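Protein argonaute (Methanocaldococcus jannaschii, PDB 5G5S) uses short single-stranded DNA guides to bind complementary target DNA and slice it, an endonuclease activity that may defend the cell against invading genetic elements. Local coordinates at residues L177-V182 / S199-P204; Y549-L554 / I560-K565; L568-G573 / Q660-L665; F624-T629 / D664-N669. One frame throughout, in Å; residues are numbered along the deposited sequence.

Contact 1 (L177-V182 / S199-P204); sequences LLEEYV and SLVDAP
In the PAZ domain, which binds the 3' end of the guide, Leu178 and Glu179 near the end of helix 175-179, and Val182 in the turn that follows, pack against Ser199 and Val201, where strand 194-200 runs out into a loop. Val201 is the knob of the contact, and its two methyls part company. CG1 passes alongside Leu178, whose CD2 lies 4.1 Å from it as the two slide past each other in opposite directions. With chi1 at -68°, CG1 lies beside the backbone N, which leaves CG2 between the N and the carbonyl carbon, 3.4 Å from OE2 of Glu179.

The glutamate chain is extended beyond CG and crosses Val201 at about a right angle, so its aliphatic part adds to the apolar surface: CG of Glu179 is 3.8 Å from CG2 of Val201. Its other oxygen, OE1, forms a salt bridge with Lys449 on helix 442-452 of the Mid domain. The PAZ domain, an SH3-like barrel by family, thus faces Mid here. The two domains separate when guide DNA binds, so this salt bridge probably belongs to the closed, guide-free arrangement.

The chain then folds back in a type I beta turn from Glu179 to Val182, closed by Val182 N to Glu179 O at 3.2 Å. The turn delivers Val182 toward the strand, where its CG1 rests 3.8 Å from CA of Ser199. A beta-branched valine suits this place, being short and wide enough to press on bare backbone, while the small Ser199 directs its own side chain away, about 9 Å from that of guide-binding Tyr196.

Contact 2 (Y549-L554 / I560-K565); sequences YVIEYL and IDMENK
Met562 reaches back from the loop and lodges its thioether against Leu554 and Ile551, two residues one turn apart on helix 547-556. The hollow has two walls. Leu554 supplies one, its CB 3.6 Å from SD of Met562, and CD1 of Leu554 touches the same sulfur at 3.8 Å. Ile551 supplies the other: its CG2 lies 3.8 Å from the methionine CE, and the Ile551 and Met562 side chains cross at about a right angle. The bend at chi3 (77°) turns CE of Met562 in between Ile551 CG2 and Leu554 CD1, a fit that an unbranched, flexible side chain makes easily.

On the other flank of Leu554 sits Ile560. These two lie side by side and point the same way, CD2 of Leu554 3.9 Å from CD1 of Ile560, both directed to the sheet strands 501-506 and 530-537 that the helix covers. The backbone fixes this pairing: Ile560 N donates to Leu554 O at 2.9 Å, nearly straight at 162°, gripping a carbonyl near the end of the helix.

Between the two segments one backbone bond joins a buried contact otherwise of aliphatic carbon and sulfur, held largely by hydrophobic packing, while Met562 N donates to Glu555 OE1 on the same helix.

Contact 3 (L568-G573 / Q660-L665); sequences LFLRDG and QLLYDL
Leu568 and Leu661 reach toward each other tip to tip, CD2 to CD2 at 3.9 Å, across the gap between strand 566-571 and helix 656-666. Both have adopted the same shape, with CG swung away from the backbone N (chi1 171° in Leu568) to lie beside the carbonyl carbon, which extends one methyl of each straight at its partner. That length is needed, because the short strand and helix axes come no nearer than 12.5 Å, crossing at 68°.

Two residues along the strand, Leu570 meets the helix differently. Its chi2 of 32° is away from the usual staggered positions, leaving the two methyls spread between two helix residues. CD1 of Leu570 lies 4.3 Å from CD2 of Leu662, and CD2 of Leu570 comes to 4.5 Å from CD1 of Leu665, both loose. The CB of Leu662 points to the side, but its tip still comes nearer the strand. Leucines suit both surfaces, since their branched tips bridge a wide interval without any polar group to bury.

Elsewhere on the helix, Gln660 NE2 donates to Asp664 OD1 at 2.8 Å, meeting the carboxylate syn and somewhat out of plane; Thr312 OG1 also bonds OD1.

Such a leucine layer between a helix and a central strand is part of the RNase H-like PIWI fold; just beyond Leu570 the strand delivers Asp572, by similarity an active-site residue and manganese ligand.

Contact 4 (F624-T629 / D664-N669); sequences FLPHKT and DLTKMN
Phe624 and Thr666 approach from opposite directions where the PIWI sheet, at strand 621-625, meets the end of helix 656-666. The tight part is here. CG2 of Thr666 sits at the edge of the phenylalanine ring and in its plane, 3.9 Å from CE2 of Phe624 and 4.0 Å from CZ. Phe624 holds its CG opposite the backbone N (chi1 -169°), which extends the ring toward the helix, where Met659, Leu662 and Tyr663 also touch it. A large flat side chain suits a strand packed against a helix, since one ring touches several of its residues.

Pro626 makes the loose part. Its CB points toward Thr666, yet CB of Pro626 comes only to 4.3 Å from OG1 of Thr666, and no hydrogen bond joins the two segments. Past Pro626 the chain diverges: Lys628 and Thr629 are partly exposed, and His627 begins the 627-634 region that binds the phosphorylated 5' end of the guide. The contact is thus next in sequence to that region.

A threonine serves both demands, offering a methyl to the ring and a hydroxyl to the helix. With chi1 at 73°, OG1 of Thr666 turns back to hydrogen-bond the backbone O of Tyr663.

Nearest the N terminus, contact 1 closes a 16-residue connection holding most of the hairpin of strands 185-188 and 194-200 within PAZ and stands apart, its nearest atoms about 13 Å from contact 3. The others belong to PIWI. Contact 2 closes a five-residue connection including the last two residues of helix 547-556, ahead of strand 566-571, on which contact 3 opens. They touch at Phe569 CZ, 3.7 Å from Ile551 CG1. Contact 3 bridges 86 residues; contact 4 opens inside that loop and ends on the same helix, 656-666, sharing Asp664 and Leu665. Contacts 3 and 4 join that helix to the sheet, while contact 2 ties helix 547-556 to the loop before strand 566-571.

Contact 1 (L177-V182 / S199-P204)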
loop_
_atom_site.group_PDB
_atom_site.type_symbol
_atom_site.label_atom_id
_atom_site.label_comp_id
_atom_site.label_asym_id
_atom_site.label_seq_id
_atom_site.Cartn_x
_atom_site.Cartn_y
_atom_site.Cartn_z
ATOM N N LEU A 177 20.374 -7.053 2.569
ATOM C CA LEU A 177 19.154 -7.847 2.377
ATOM C C LEU A 177 18.117 -7.523 3.430
ATOM O O LEU A 177 16.926 -7.569 3.134
ATOM C CB LEU A 177 19.424 -9.366 2.384
ATOM C CG LEU A 177 19.937 -10.043 1.104
ATOM C CD1 LEU A 177 19.748 -11.540 1.196
ATOM C CD2 LEU A 177 19.216 -9.544 -0.156
ATOM N N LEU A 178 18.567 -7.185 4.650
ATOM C CA LEU A 178 17.704 -6.791 5.758
ATOM C C LEU A 178 16.909 -5.516 5.425
ATOM O O LEU A 178 15.723 -5.447 5.739
ATOM C CB LEU A 178 18.525 -6.606 7.045
ATOM C CG LEU A 178 17.731 -6.549 8.347
ATOM C CD1 LEU A 178 17.057 -7.876 8.644
ATOM C CD2 LEU A 178 18.614 -6.149 9.505
ATOM N N GLU A 179 17.554 -4.539 4.751
ATOM C CA GLU A 179 16.938 -3.268 4.332
ATOM C C GLU A 179 15.775 -3.493 3.360
ATOM O O GLU A 179 14.782 -2.773 3.421
ATOM C CB GLU A 179 17.982 -2.305 3.741
ATOM C CG GLU A 179 19.091 -1.953 4.722
ATOM C CD GLU A 179 20.198 -1.030 4.254
ATOM O OE1 GLU A 179 20.420 -0.912 3.026
ATOM O OE2 GLU A 179 20.878 -0.455 5.132
ATOM N N GLU A 180 15.872 -4.534 2.513
ATOM C CA GLU A 180 14.830 -4.931 1.565
ATOM C C GLU A 180 13.550 -5.427 2.267
ATOM O O GLU A 180 12.525 -5.599 1.605
ATOM C CB GLU A 180 15.365 -6.016 0.614
ATOM C CG GLU A 180 16.185 -5.476 -0.543
ATOM C CD GLU A 180 15.578 -4.304 -1.287
ATOM O OE1 GLU A 180 14.425 -4.426 -1.763
ATOM O OE2 GLU A 180 16.248 -3.249 -1.366
ATOM N N TYR A 181 13.628 -5.677 3.595
ATOM C CA TYR A 181 12.524 -6.150 4.428
ATOM C C TYR A 181 11.798 -5.034 5.182
ATOM O O TYR A 181 10.829 -5.306 5.891
ATOM C CB TYR A 181 12.945 -7.359 5.302
ATOM C CG TYR A 181 13.080 -8.616 4.470
ATOM C CD1 TYR A 181 14.230 -8.862 3.727
ATOM C CD2 TYR A 181 12.008 -9.489 4.314
ATOM C CE1 TYR A 181 14.329 -9.969 2.885
ATOM C CE2 TYR A 181 12.092 -10.600 3.476
ATOM C CZ TYR A 181 13.261 -10.842 2.771
ATOM O OH TYR A 181 13.352 -11.929 1.939
ATOM N N VAL A 182 12.215 -3.767 4.959
ATOM C CA VAL A 182 11.545 -2.591 5.522
ATOM C C VAL A 182 10.126 -2.539 4.899
ATOM O O VAL A 182 9.984 -2.605 3.675
ATOM C CB VAL A 182 12.341 -1.272 5.301
ATOM C CG1 VAL A 182 11.527 -0.062 5.732
ATOM C CG2 VAL A 182 13.674 -1.300 6.039
ATOM N N SER A 199 10.793 -0.287 9.888
ATOM C CA SER A 199 10.804 1.060 9.314
ATOM C C SER A 199 12.215 1.620 9.169
ATOM O O SER A 199 12.397 2.559 8.397
ATOM C CB SER A 199 9.922 2.009 10.119
ATOM O OG SER A 199 8.545 1.796 9.851
ATOM N N LEU A 200 13.215 1.039 9.886
ATOM C CA LEU A 200 14.621 1.464 9.832
ATOM C C LEU A 200 15.619 0.408 10.311
ATOM O O LEU A 200 15.228 -0.555 10.954
ATOM C CB LEU A 200 14.844 2.779 10.624
ATOM C CG LEU A 200 14.824 4.082 9.820
ATOM C CD1 LEU A 200 14.724 5.284 10.738
ATOM C CD2 LEU A 200 16.034 4.197 8.885
ATOM N N VAL A 201 16.916 0.613 9.995
ATOM C CA VAL A 201 18.063 -0.206 10.418
ATOM C C VAL A 201 19.133 0.719 11.082
ATOM O O VAL A 201 18.849 1.898 11.335
ATOM C CB VAL A 201 18.665 -1.105 9.295
ATOM C CG1 VAL A 201 17.707 -2.220 8.877
ATOM C CG2 VAL A 201 19.117 -0.279 8.093
ATOM N N ASP A 202 20.343 0.175 11.366
ATOM C CA ASP A 202 21.495 0.859 11.982
ATOM C C ASP A 202 22.732 -0.056 11.929
ATOM O O ASP A 202 22.600 -1.270 11.758
ATOM C CB ASP A 202 21.181 1.285 13.441
ATOM C CG ASP A 202 22.210 2.164 14.132
ATOM O OD1 ASP A 202 22.703 3.125 13.492
ATOM O OD2 ASP A 202 22.479 1.926 15.334
ATOM N N ALA A 203 23.928 0.539 12.063
ATOM C CA ALA A 203 25.229 -0.136 12.033
ATOM C C ALA A 203 25.364 -1.255 13.081
ATOM O O ALA A 203 24.811 -1.121 14.178
ATOM C CB ALA A 203 26.343 0.887 12.223
ATOM N N PRO A 204 26.113 -2.347 12.771
ATOM C CA PRO A 204 26.300 -3.417 13.770
ATOM C C PRO A 204 27.161 -2.990 14.972
ATOM O O PRO A 204 28.193 -2.338 14.791
ATOM C CB PRO A 204 26.953 -4.545 12.963
ATOM C CG PRO A 204 27.629 -3.882 11.843
ATOM C CD PRO A 204 26.827 -2.657 11.513
#

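Contact 2 (Y549-L554 / I560-K565)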
loop_
_atom_site.group_PDB
_atom_site.type_symbol
_atom_site.label_atom_id
_atom_site.label_comp_id
_atom_site.label_asym_id
_atom_site.label_seq_id
_atom_site.Cartn_x
_atom_site.Cartn_y
_atom_site.Cartn_z
ATOM N N TYR A 549 -0.950 20.008 9.150
ATOM C CA TYR A 549 0.497 20.233 9.065
ATOM C C TYR A 549 1.062 19.978 7.662
ATOM O O TYR A 549 1.933 20.731 7.230
ATOM C CB TYR A 549 1.264 19.423 10.126
ATOM C CG TYR A 549 2.766 19.458 9.943
ATOM C CD1 TYR A 549 3.523 20.527 10.416
ATOM C CD2 TYR A 549 3.423 18.456 9.239
ATOM C CE1 TYR A 549 4.899 20.595 10.188
ATOM C CE2 TYR A 549 4.799 18.496 9.032
ATOM C CZ TYR A 549 5.536 19.564 9.508
ATOM O OH TYR A 549 6.897 19.572 9.311
ATOM N N VAL A 550 0.580 18.921 6.958
ATOM C CA VAL A 550 0.999 18.576 5.598
ATOM C C VAL A 550 0.743 19.781 4.674
ATOM O O VAL A 550 1.648 20.196 3.945
ATOM C CB VAL A 550 0.312 17.275 5.075
ATOM C CG1 VAL A 550 0.592 17.037 3.588
ATOM C CG2 VAL A 550 0.733 16.064 5.895
ATOM N N ILE A 551 -0.474 20.356 4.748
ATOM C CA ILE A 551 -0.903 21.507 3.950
ATOM C C ILE A 551 -0.025 22.717 4.213
ATOM O O ILE A 551 0.438 23.342 3.258
ATOM C CB ILE A 551 -2.421 21.788 4.116
ATOM C CG1 ILE A 551 -3.262 20.548 3.689
ATOM C CG2 ILE A 551 -2.829 23.026 3.320
ATOM C CD1 ILE A 551 -4.694 20.515 4.183
ATOM N N GLU A 552 0.248 23.012 5.505
ATOM C CA GLU A 552 1.109 24.111 5.939
ATOM C C GLU A 552 2.508 23.917 5.359
ATOM O O GLU A 552 3.074 24.863 4.827
ATOM C CB GLU A 552 1.194 24.170 7.474
ATOM C CG GLU A 552 -0.056 24.692 8.162
ATOM C CD GLU A 552 0.072 24.742 9.673
ATOM O OE1 GLU A 552 0.704 25.697 10.181
ATOM O OE2 GLU A 552 -0.437 23.818 10.351
ATOM N N TYR A 553 3.038 22.680 5.432
ATOM C CA TYR A 553 4.349 22.287 4.924
ATOM C C TYR A 553 4.444 22.465 3.399
ATOM O O TYR A 553 5.464 22.969 2.912
ATOM C CB TYR A 553 4.678 20.826 5.321
ATOM C CG TYR A 553 6.113 20.440 5.019
ATOM C CD1 TYR A 553 7.136 20.723 5.920
ATOM C CD2 TYR A 553 6.455 19.839 3.808
ATOM C CE1 TYR A 553 8.465 20.425 5.623
ATOM C CE2 TYR A 553 7.780 19.540 3.499
ATOM C CZ TYR A 553 8.780 19.832 4.412
ATOM O OH TYR A 553 10.081 19.534 4.116
ATOM N N LEU A 554 3.391 22.050 2.657
ATOM C CA LEU A 554 3.366 22.153 1.194
ATOM C C LEU A 554 3.368 23.594 0.707
ATOM O O LEU A 554 3.993 23.893 -0.305
ATOM C CB LEU A 554 2.184 21.370 0.582
ATOM C CG LEU A 554 2.158 19.843 0.763
ATOM C CD1 LEU A 554 0.842 19.306 0.323
ATOM C CD2 LEU A 554 3.278 19.154 0.002
ATOM N N ILE A 560 4.454 25.007 -2.910
ATOM C CA ILE A 560 3.314 24.676 -3.767
ATOM C C ILE A 560 2.204 25.688 -3.455
ATOM O O ILE A 560 1.863 25.885 -2.284
ATOM C CB ILE A 560 2.859 23.190 -3.615
ATOM C CG1 ILE A 560 3.972 22.214 -4.092
ATOM C CG2 ILE A 560 1.541 22.922 -4.365
ATOM C CD1 ILE A 560 4.076 20.935 -3.327
ATOM N N ASP A 561 1.680 26.367 -4.494
ATOM C CA ASP A 561 0.587 27.321 -4.311
ATOM C C ASP A 561 -0.664 26.509 -4.009
ATOM O O ASP A 561 -1.099 25.688 -4.818
ATOM C CB ASP A 561 0.396 28.243 -5.537
ATOM C CG ASP A 561 -0.724 29.281 -5.428
ATOM O OD1 ASP A 561 -1.152 29.587 -4.287
ATOM O OD2 ASP A 561 -1.146 29.813 -6.482
ATOM N N MET A 562 -1.194 26.690 -2.813
ATOM C CA MET A 562 -2.372 25.940 -2.413
ATOM C C MET A 562 -3.598 26.749 -2.069
ATOM O O MET A 562 -4.548 26.224 -1.491
ATOM C CB MET A 562 -2.013 24.862 -1.400
ATOM C CG MET A 562 -1.600 23.608 -2.122
ATOM S SD MET A 562 -0.827 22.440 -1.072
ATOM C CE MET A 562 -2.258 21.764 -0.202
ATOM N N GLU A 563 -3.593 28.017 -2.514
ATOM C CA GLU A 563 -4.665 28.985 -2.346
ATOM C C GLU A 563 -5.520 29.003 -3.600
ATOM O O GLU A 563 -4.982 28.847 -4.708
ATOM C CB GLU A 563 -4.080 30.380 -2.124
ATOM C CG GLU A 563 -3.113 30.462 -0.952
ATOM C CD GLU A 563 -2.561 31.835 -0.612
ATOM O OE1 GLU A 563 -2.768 32.791 -1.398
ATOM O OE2 GLU A 563 -1.910 31.947 0.452
ATOM N N ASN A 564 -6.849 29.248 -3.432
ATOM C CA ASN A 564 -7.839 29.359 -4.523
ATOM C C ASN A 564 -7.837 28.105 -5.425
ATOM O O ASN A 564 -8.047 28.177 -6.643
ATOM C CB ASN A 564 -7.608 30.649 -5.302
ATOM C CG ASN A 564 -7.258 31.821 -4.410
ATOM O OD1 ASN A 564 -7.964 32.139 -3.446
ATOM N ND2 ASN A 564 -6.145 32.477 -4.695
ATOM N N LYS A 565 -7.599 26.952 -4.783
ATOM C CA LYS A 565 -7.477 25.656 -5.415
ATOM C C LYS A 565 -8.551 24.692 -4.946
ATOM O O LYS A 565 -9.169 24.894 -3.903
ATOM C CB LYS A 565 -6.089 25.055 -5.093
ATOM C CG LYS A 565 -4.872 25.840 -5.613
ATOM C CD LYS A 565 -4.719 25.824 -7.141
ATOM C CE LYS A 565 -3.615 26.730 -7.629
ATOM N NZ LYS A 565 -2.269 26.162 -7.351
#

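Contact 3 (L568-G573 / Q660-L665)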
loop_
_atom_site.group_PDB
_atom_site.type_symbol
_atom_site.label_atom_id
_atom_site.label_comp_id
_atom_site.label_asym_id
_atom_site.label_seq_id
_atom_site.Cartn_x
_atom_site.Cartn_y
_atom_site.Cartn_z
ATOM N N LEU A 568 -7.833 17.388 -3.710
ATOM C CA LEU A 568 -8.341 16.132 -3.184
ATOM C C LEU A 568 -7.165 15.351 -2.598
ATOM O O LEU A 568 -6.195 15.108 -3.308
ATOM C CB LEU A 568 -9.064 15.320 -4.292
ATOM C CG LEU A 568 -9.481 13.868 -3.944
ATOM C CD1 LEU A 568 -10.573 13.833 -2.894
ATOM C CD2 LEU A 568 -9.884 13.077 -5.181
ATOM N N PHE A 569 -7.242 14.994 -1.298
ATOM C CA PHE A 569 -6.225 14.183 -0.616
ATOM C C PHE A 569 -6.679 12.737 -0.491
ATOM O O PHE A 569 -7.820 12.452 -0.123
ATOM C CB PHE A 569 -5.855 14.717 0.771
ATOM C CG PHE A 569 -5.001 15.959 0.755
ATOM C CD1 PHE A 569 -5.583 17.224 0.774
ATOM C CD2 PHE A 569 -3.612 15.868 0.784
ATOM C CE1 PHE A 569 -4.791 18.369 0.791
ATOM C CE2 PHE A 569 -2.822 17.016 0.792
ATOM C CZ PHE A 569 -3.414 18.259 0.772
ATOM N N LEU A 570 -5.762 11.833 -0.793
ATOM C CA LEU A 570 -5.970 10.397 -0.731
ATOM C C LEU A 570 -5.065 9.860 0.370
ATOM O O LEU A 570 -3.844 10.087 0.353
ATOM C CB LEU A 570 -5.573 9.793 -2.087
ATOM C CG LEU A 570 -6.593 9.638 -3.225
ATOM C CD1 LEU A 570 -7.650 10.706 -3.259
ATOM C CD2 LEU A 570 -5.900 9.497 -4.549
ATOM N N ARG A 571 -5.668 9.199 1.366
ATOM C CA ARG A 571 -4.900 8.609 2.457
ATOM C C ARG A 571 -5.454 7.260 2.917
ATOM O O ARG A 571 -6.639 6.984 2.748
ATOM C CB ARG A 571 -4.650 9.598 3.626
ATOM C CG ARG A 571 -5.878 10.318 4.178
ATOM C CD ARG A 571 -5.509 11.343 5.251
ATOM N NE ARG A 571 -5.435 10.747 6.588
ATOM C CZ ARG A 571 -5.023 11.381 7.685
ATOM N NH1 ARG A 571 -4.627 12.646 7.623
ATOM N NH2 ARG A 571 -4.992 10.748 8.850
ATOM N N ASP A 572 -4.569 6.402 3.424
ATOM C CA ASP A 572 -4.906 5.107 4.007
ATOM C C ASP A 572 -4.907 5.405 5.484
ATOM O O ASP A 572 -3.926 5.114 6.176
ATOM C CB ASP A 572 -3.850 4.041 3.669
ATOM C CG ASP A 572 -4.345 2.611 3.775
ATOM O OD1 ASP A 572 -4.842 2.230 4.862
ATOM O OD2 ASP A 572 -4.221 1.865 2.778
ATOM N N GLY A 573 -5.948 6.096 5.923
ATOM C CA GLY A 573 -6.096 6.519 7.305
ATOM C C GLY A 573 -7.274 7.441 7.530
ATOM O O GLY A 573 -7.791 8.048 6.586
ATOM N N GLN A 660 -15.132 6.499 -10.469
ATOM C CA GLN A 660 -14.610 6.587 -11.826
ATOM C C GLN A 660 -13.273 7.315 -11.811
ATOM O O GLN A 660 -12.339 6.843 -12.440
ATOM C CB GLN A 660 -15.605 7.253 -12.794
ATOM C CG GLN A 660 -15.128 7.320 -14.266
ATOM C CD GLN A 660 -14.993 5.970 -14.921
ATOM O OE1 GLN A 660 -15.961 5.226 -15.064
ATOM N NE2 GLN A 660 -13.782 5.628 -15.347
ATOM N N LEU A 661 -13.164 8.419 -11.054
ATOM C CA LEU A 661 -11.914 9.167 -10.913
ATOM C C LEU A 661 -10.813 8.297 -10.306
ATOM O O LEU A 661 -9.683 8.319 -10.786
ATOM C CB LEU A 661 -12.112 10.451 -10.069
ATOM C CG LEU A 661 -10.813 11.218 -9.660
ATOM C CD1 LEU A 661 -10.047 11.703 -10.870
ATOM C CD2 LEU A 661 -11.120 12.373 -8.776
ATOM N N LEU A 662 -11.139 7.555 -9.242
ATOM C CA LEU A 662 -10.194 6.675 -8.555
ATOM C C LEU A 662 -9.740 5.560 -9.459
ATOM O O LEU A 662 -8.540 5.269 -9.497
ATOM C CB LEU A 662 -10.782 6.163 -7.230
ATOM C CG LEU A 662 -11.083 7.255 -6.176
ATOM C CD1 LEU A 662 -11.723 6.660 -4.942
ATOM C CD2 LEU A 662 -9.851 8.080 -5.829
ATOM N N TYR A 663 -10.691 4.984 -10.254
ATOM C CA TYR A 663 -10.399 3.973 -11.267
ATOM C C TYR A 663 -9.465 4.527 -12.326
ATOM O O TYR A 663 -8.541 3.826 -12.732
ATOM C CB TYR A 663 -11.682 3.436 -11.947
ATOM C CG TYR A 663 -11.367 2.417 -13.022
ATOM C CD1 TYR A 663 -10.874 1.157 -12.692
ATOM C CD2 TYR A 663 -11.457 2.748 -14.372
ATOM C CE1 TYR A 663 -10.535 0.228 -13.682
ATOM C CE2 TYR A 663 -11.132 1.825 -15.369
ATOM C CZ TYR A 663 -10.668 0.566 -15.019
ATOM O OH TYR A 663 -10.349 -0.354 -15.994
ATOM N N ASP A 664 -9.724 5.758 -12.801
ATOM C CA ASP A 664 -8.899 6.400 -13.831
ATOM C C ASP A 664 -7.467 6.563 -13.341
ATOM O O ASP A 664 -6.547 6.456 -14.140
ATOM C CB ASP A 664 -9.453 7.791 -14.212
ATOM C CG ASP A 664 -10.798 7.830 -14.920
ATOM O OD1 ASP A 664 -11.270 6.757 -15.368
ATOM O OD2 ASP A 664 -11.407 8.928 -14.977
ATOM N N LEU A 665 -7.294 6.836 -12.030
ATOM C CA LEU A 665 -5.987 7.020 -11.399
ATOM C C LEU A 665 -5.199 5.727 -11.234
ATOM O O LEU A 665 -3.981 5.791 -11.173
ATOM C CB LEU A 665 -6.091 7.807 -10.084
ATOM C CG LEU A 665 -6.513 9.277 -10.206
ATOM C CD1 LEU A 665 -6.975 9.824 -8.859
ATOM C CD2 LEU A 665 -5.392 10.138 -10.774
#

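Contact 4 (F624-T629 / D664-N669)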
loop_
_atom_site.group_PDB
_atom_site.type_symbol
_atom_site.label_atom_id
_atom_site.label_comp_id
_atom_site.label_asym_id
_atom_site.label_seq_id
_atom_site.Cartn_x
_atom_site.Cartn_y
_atom_site.Cartn_z
ATOM N N PHE A 624 -14.497 -1.192 -4.126
ATOM C CA PHE A 624 -13.731 -0.935 -5.336
ATOM C C PHE A 624 -12.928 -2.177 -5.776
ATOM O O PHE A 624 -12.074 -2.655 -5.030
ATOM C CB PHE A 624 -12.830 0.280 -5.002
ATOM C CG PHE A 624 -12.076 0.986 -6.099
ATOM C CD1 PHE A 624 -12.727 1.864 -6.958
ATOM C CD2 PHE A 624 -10.694 0.857 -6.209
ATOM C CE1 PHE A 624 -12.020 2.537 -7.958
ATOM C CE2 PHE A 624 -9.989 1.534 -7.205
ATOM C CZ PHE A 624 -10.658 2.355 -8.084
ATOM N N LEU A 625 -13.237 -2.722 -6.978
ATOM C CA LEU A 625 -12.545 -3.889 -7.532
ATOM C C LEU A 625 -12.060 -3.552 -8.974
ATOM O O LEU A 625 -12.733 -3.879 -9.967
ATOM C CB LEU A 625 -13.446 -5.135 -7.450
ATOM C CG LEU A 625 -12.784 -6.506 -7.625
ATOM C CD1 LEU A 625 -11.788 -6.807 -6.499
ATOM C CD2 LEU A 625 -13.835 -7.608 -7.684
ATOM N N PRO A 626 -10.902 -2.837 -9.092
ATOM C CA PRO A 626 -10.492 -2.333 -10.411
ATOM C C PRO A 626 -9.819 -3.262 -11.413
ATOM O O PRO A 626 -10.169 -3.243 -12.585
ATOM C CB PRO A 626 -9.592 -1.135 -10.064
ATOM C CG PRO A 626 -8.974 -1.506 -8.754
ATOM C CD PRO A 626 -10.015 -2.319 -8.020
ATOM N N HIS A 627 -8.808 -3.995 -10.972
ATOM C CA HIS A 627 -7.910 -4.768 -11.820
ATOM C C HIS A 627 -8.177 -6.257 -11.955
ATOM O O HIS A 627 -8.663 -6.899 -11.023
ATOM C CB HIS A 627 -6.468 -4.530 -11.312
ATOM C CG HIS A 627 -6.226 -5.040 -9.918
ATOM N ND1 HIS A 627 -7.223 -5.014 -8.949
ATOM C CD2 HIS A 627 -5.111 -5.591 -9.383
ATOM C CE1 HIS A 627 -6.691 -5.571 -7.872
ATOM N NE2 HIS A 627 -5.420 -5.934 -8.084
ATOM N N LYS A 628 -7.803 -6.812 -13.100
ATOM C CA LYS A 628 -7.942 -8.237 -13.339
ATOM C C LYS A 628 -6.782 -8.925 -12.633
ATOM O O LYS A 628 -5.675 -8.402 -12.603
ATOM C CB LYS A 628 -7.903 -8.537 -14.832
ATOM N N THR A 629 -7.042 -10.087 -12.049
ATOM C CA THR A 629 -6.017 -10.826 -11.329
ATOM C C THR A 629 -5.996 -12.286 -11.765
ATOM O O THR A 629 -7.040 -12.867 -12.045
ATOM C CB THR A 629 -6.275 -10.745 -9.815
ATOM O OG1 THR A 629 -6.505 -9.382 -9.457
ATOM C CG2 THR A 629 -5.095 -11.259 -9.021
ATOM N N ASP A 664 -9.724 5.758 -12.801
ATOM C CA ASP A 664 -8.899 6.400 -13.831
ATOM C C ASP A 664 -7.467 6.563 -13.341
ATOM O O ASP A 664 -6.547 6.456 -14.140
ATOM C CB ASP A 664 -9.453 7.791 -14.212
ATOM C CG ASP A 664 -10.798 7.830 -14.920
ATOM O OD1 ASP A 664 -11.270 6.757 -15.368
ATOM O OD2 ASP A 664 -11.407 8.928 -14.977
ATOM N N LEU A 665 -7.294 6.836 -12.030
ATOM C CA LEU A 665 -5.987 7.020 -11.399
ATOM C C LEU A 665 -5.199 5.727 -11.234
ATOM O O LEU A 665 -3.981 5.791 -11.173
ATOM C CB LEU A 665 -6.091 7.807 -10.084
ATOM C CG LEU A 665 -6.513 9.277 -10.206
ATOM C CD1 LEU A 665 -6.975 9.824 -8.859
ATOM C CD2 LEU A 665 -5.392 10.138 -10.774
ATOM N N THR A 666 -5.867 4.551 -11.226
ATOM C CA THR A 666 -5.189 3.228 -11.182
ATOM C C THR A 666 -4.544 2.933 -12.573
ATOM O O THR A 666 -3.672 2.066 -12.708
ATOM C CB THR A 666 -6.183 2.091 -10.788
ATOM O OG1 THR A 666 -7.075 1.800 -11.882
ATOM C CG2 THR A 666 -6.966 2.382 -9.498
ATOM N N LYS A 667 -5.020 3.647 -13.604
ATOM C CA LYS A 667 -4.562 3.537 -14.982
ATOM C C LYS A 667 -3.327 4.424 -15.254
ATOM O O LYS A 667 -2.670 4.235 -16.263
ATOM C CB LYS A 667 -5.724 3.902 -15.919
ATOM C CG LYS A 667 -5.764 3.142 -17.218
ATOM C CD LYS A 667 -6.885 3.679 -18.100
ATOM C CE LYS A 667 -7.117 2.842 -19.337
ATOM N NZ LYS A 667 -7.995 1.680 -19.046
ATOM N N MET A 668 -3.019 5.395 -14.378
ATOM C CA MET A 668 -1.840 6.269 -14.525
ATOM C C MET A 668 -0.592 5.576 -13.951
ATOM O O MET A 668 0.127 6.101 -13.113
ATOM C CB MET A 668 -2.097 7.671 -13.929
ATOM C CG MET A 668 -3.184 8.465 -14.667
ATOM S SD MET A 668 -3.028 8.540 -16.492
ATOM C CE MET A 668 -1.522 9.470 -16.665
ATOM N N ASN A 669 -0.342 4.385 -14.468
ATOM C CA ASN A 669 0.687 3.442 -14.078
ATOM C C ASN A 669 1.897 3.394 -15.036
ATOM O O ASN A 669 1.730 3.291 -16.251
ATOM C CB ASN A 669 0.035 2.033 -13.996
ATOM C CG ASN A 669 0.907 0.983 -13.373
ATOM O OD1 ASN A 669 0.781 -0.211 -13.628
ATOM N ND2 ASN A 669 1.770 1.395 -12.487
#